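PDB 4X2H: NTF2 domain-containing protein from Chaetomium thermophilum, which is of unknown function but carries an NTF2 domain, a fold often used for protein-protein binding, as in mRNA export factors. Local coordinates for residues H113-M121 against L155-E163. Sequence-based numbering, arbitrary orientation.
Sequences HAPTDGVRM and LVPNWDVLE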
loop_
_atom_site.group_PDB
_atom_site.type_symbol
_atom_site.label_atom_id
_atom_site.label_comp_id
_atom_site.label_asym_id
_atom_site.label_seq_id
_atom_site.Cartn_x
_atom_site.Cartn_y
_atom_site.Cartn_z
ATOM N N HIS B 113 5.492 22.119 13.660
ATOM C CA HIS B 113 4.617 21.490 12.678
ATOM C C HIS B 113 3.487 20.721 13.329
ATOM O O HIS B 113 3.680 19.634 13.870
ATOM C CB HIS B 113 5.434 20.583 11.766
ATOM C CG HIS B 113 6.490 21.316 11.006
ATOM N ND1 HIS B 113 6.191 22.247 10.034
ATOM C CD2 HIS B 113 7.840 21.285 11.093
ATOM C CE1 HIS B 113 7.311 22.747 9.547
ATOM N NE2 HIS B 113 8.327 22.180 10.173
ATOM N N ALA B 114 2.299 21.311 13.270
ATOM C CA ALA B 114 1.096 20.658 13.743
ATOM C C ALA B 114 0.763 19.524 12.787
ATOM O O ALA B 114 1.292 19.473 11.677
ATOM C CB ALA B 114 -0.054 21.644 13.833
ATOM N N PRO B 115 -0.113 18.604 13.212
ATOM C CA PRO B 115 -0.493 17.493 12.333
ATOM C C PRO B 115 -1.122 17.941 11.008
ATOM O O PRO B 115 -1.202 17.141 10.074
ATOM C CB PRO B 115 -1.500 16.714 13.182
ATOM C CG PRO B 115 -1.111 17.015 14.588
ATOM C CD PRO B 115 -0.648 18.439 14.574
ATOM N N THR B 116 -1.551 19.197 10.928
ATOM C CA THR B 116 -2.184 19.718 9.716
ATOM C C THR B 116 -1.186 20.365 8.746
ATOM O O THR B 116 -1.574 20.822 7.669
ATOM C CB THR B 116 -3.274 20.756 10.062
ATOM O OG1 THR B 116 -2.729 21.758 10.929
ATOM C CG2 THR B 116 -4.459 20.085 10.745
ATOM N N ASP B 117 0.091 20.395 9.117
ATOM C CA ASP B 117 1.116 21.043 8.296
ATOM C C ASP B 117 1.671 20.137 7.197
ATOM O O ASP B 117 2.391 20.604 6.317
ATOM C CB ASP B 117 2.271 21.533 9.173
ATOM C CG ASP B 117 2.004 22.894 9.795
ATOM O OD1 ASP B 117 0.876 23.413 9.663
ATOM O OD2 ASP B 117 2.928 23.445 10.426
ATOM N N GLY B 118 1.350 18.849 7.254
ATOM C CA GLY B 118 1.779 17.916 6.228
ATOM C C GLY B 118 3.277 17.678 6.179
ATOM O O GLY B 118 3.845 17.516 5.099
ATOM N N VAL B 119 3.916 17.646 7.344
ATOM C CA VAL B 119 5.353 17.395 7.427
ATOM C C VAL B 119 5.631 16.110 8.208
ATOM O O VAL B 119 6.355 15.234 7.735
ATOM C CB VAL B 119 6.085 18.591 8.081
ATOM C CG1 VAL B 119 7.550 18.259 8.376
ATOM C CG2 VAL B 119 5.993 19.812 7.172
ATOM N N ARG B 120 5.046 15.999 9.396
ATOM C CA ARG B 120 5.288 14.856 10.268
ATOM C C ARG B 120 4.347 13.712 9.916
ATOM O O ARG B 120 3.549 13.263 10.742
ATOM C CB ARG B 120 5.127 15.261 11.736
ATOM C CG ARG B 120 6.153 16.293 12.171
ATOM C CD ARG B 120 6.203 16.478 13.679
ATOM N NE ARG B 120 4.975 17.070 14.214
ATOM C CZ ARG B 120 4.045 16.412 14.904
ATOM N NH1 ARG B 120 4.170 15.116 15.164
ATOM N NH2 ARG B 120 2.975 17.061 15.341
ATOM N N MET B 121 4.473 13.239 8.680
ATOM C CA MET B 121 3.572 12.237 8.121
ATOM C C MET B 121 4.165 10.841 8.119
ATOM O O MET B 121 5.279 10.630 7.631
ATOM C CB MET B 121 3.211 12.594 6.679
ATOM C CG MET B 121 2.561 13.947 6.489
ATOM S SD MET B 121 2.184 14.239 4.746
ATOM C CE MET B 121 3.822 14.339 4.033
ATOM N N LEU B 155 6.157 4.780 4.956
ATOM C CA LEU B 155 7.177 5.818 4.955
ATOM C C LEU B 155 7.091 6.671 6.207
ATOM O O LEU B 155 5.994 6.991 6.660
ATOM C CB LEU B 155 7.035 6.701 3.725
ATOM C CG LEU B 155 7.150 6.007 2.371
ATOM C CD1 LEU B 155 6.805 6.995 1.283
ATOM C CD2 LEU B 155 8.548 5.433 2.157
ATOM N N VAL B 156 8.249 7.040 6.752
ATOM C CA VAL B 156 8.320 7.914 7.926
ATOM C C VAL B 156 9.255 9.095 7.642
ATOM O O VAL B 156 10.089 9.032 6.734
ATOM C CB VAL B 156 8.799 7.149 9.184
ATOM C CG1 VAL B 156 7.773 6.100 9.604
ATOM C CG2 VAL B 156 10.154 6.503 8.950
ATOM N N PRO B 157 9.104 10.195 8.399
ATOM C CA PRO B 157 9.934 11.382 8.167
ATOM C C PRO B 157 11.427 11.131 8.365
ATOM O O PRO B 157 11.810 10.431 9.303
ATOM C CB PRO B 157 9.425 12.377 9.216
ATOM C CG PRO B 157 8.069 11.923 9.563
ATOM C CD PRO B 157 8.084 10.432 9.433
ATOM N N ASN B 158 12.251 11.692 7.487
ATOM C CA ASN B 158 13.694 11.724 7.707
ATOM C C ASN B 158 14.047 12.996 8.459
ATOM O O ASN B 158 14.156 14.065 7.860
ATOM C CB ASN B 158 14.463 11.657 6.385
ATOM C CG ASN B 158 15.970 11.552 6.589
ATOM O OD1 ASN B 158 16.481 11.760 7.695
ATOM N ND2 ASN B 158 16.688 11.238 5.519
ATOM N N TRP B 159 14.224 12.878 9.773
ATOM C CA TRP B 159 14.462 14.044 10.619
ATOM C C TRP B 159 15.790 14.727 10.304
ATOM O O TRP B 159 15.982 15.895 10.639
ATOM C CB TRP B 159 14.439 13.650 12.098
ATOM C CG TRP B 159 13.181 12.980 12.541
ATOM C CD1 TRP B 159 13.073 11.747 13.116
ATOM C CD2 TRP B 159 11.845 13.495 12.442
ATOM N NE1 TRP B 159 11.757 11.468 13.390
ATOM C CE2 TRP B 159 10.983 12.524 12.986
ATOM C CE3 TRP B 159 11.297 14.685 11.956
ATOM C CZ2 TRP B 159 9.600 12.702 13.051
ATOM C CZ3 TRP B 159 9.924 14.862 12.024
ATOM C CH2 TRP B 159 9.092 13.873 12.564
ATOM N N ASP B 160 16.702 14.002 9.666
ATOM C CA ASP B 160 18.030 14.531 9.371
ATOM C C ASP B 160 18.057 15.358 8.090
ATOM O O ASP B 160 19.031 16.069 7.834
ATOM C CB ASP B 160 19.044 13.388 9.270
ATOM C CG ASP B 160 19.200 12.628 10.576
ATOM O OD1 ASP B 160 19.240 13.281 11.642
ATOM O OD2 ASP B 160 19.272 11.379 10.538
ATOM N N VAL B 161 16.987 15.274 7.302
ATOM C CA VAL B 161 16.915 15.954 6.010
ATOM C C VAL B 161 15.788 16.984 5.974
ATOM O O VAL B 161 15.964 18.080 5.441
ATOM C CB VAL B 161 16.724 14.933 4.855
ATOM C CG1 VAL B 161 16.383 15.633 3.541
ATOM C CG2 VAL B 161 17.979 14.098 4.690
ATOM N N LEU B 162 14.635 16.635 6.535
ATOM C CA LEU B 162 13.486 17.542 6.543
ATOM C C LEU B 162 13.824 18.880 7.188
ATOM O O LEU B 162 14.155 18.945 8.371
ATOM C CB LEU B 162 12.301 16.907 7.274
ATOM C CG LEU B 162 11.523 15.852 6.489
ATOM C CD1 LEU B 162 10.536 15.146 7.395
ATOM C CD2 LEU B 162 10.797 16.479 5.306
ATOM N N GLU B 163 13.728 19.940 6.391
ATOM C CA GLU B 163 14.023 21.302 6.837
ATOM C C GLU B 163 15.434 21.428 7.413
ATOM O O GLU B 163 15.702 22.277 8.263
ATOM C CB GLU B 163 12.974 21.755 7.855
ATOM C CG GLU B 163 11.704 22.263 7.189
ATOM C CD GLU B 163 10.459 21.978 7.995
ATOM O OE1 GLU B 163 9.364 21.932 7.394
ATOM O OE2 GLU B 163 10.570 21.803 9.227
#
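Arg-120 lays its aliphatic stem against the rim of the Trp-159 indole, with CG 3.8 Å from CH2 of that ring and in the ring plane. This is where, in the NTF2 fold, the loop between helix 107-112 and strand 122-135 meets the end of strand 145-157 and the turn after it. CB of Pro-157 sits over the rim of one face of the indole, and NE1 hydrogen-bonds to the carbonyl O of Phe-103. The Arg-120 chain bends at chi3 (-67°), which turns the guanidinium back to its own loop. There NE and NH2 grip one atom side-on, the carbonyl O of His-113, at 2.9 Å from NE. The acceptor lies in the guanidinium plane. NH2 also forms a salt bridge with Asp-100. A leucine in place of Arg-120 would probably leave the His-113 carbonyl without both donors, Asp-100 without its mate, and the loop freer to shift. CD1 of Leu-162 approaches CG1 of Val-119 at 4.4 Å. CG2 of the same valine lies 3.7 Å above one face of the His-113 imidazole, toward its rim. Pro-157 packs its ring on the chain at Met-121, with CD 3.3 Å from Met-121 O. That oxygen is buried and has no hydrogen-bonding partner in the model. At the outer end, His-113 and Glu-163 reach toward each other from opposite directions. The carboxylate plane is turned 35° from the imidazole. NE2 of His-113 donates to OE2 of Glu-163 at 2.5 Å, a length too short to trust in detail, and OE2 lies at the ring edge, near its plane.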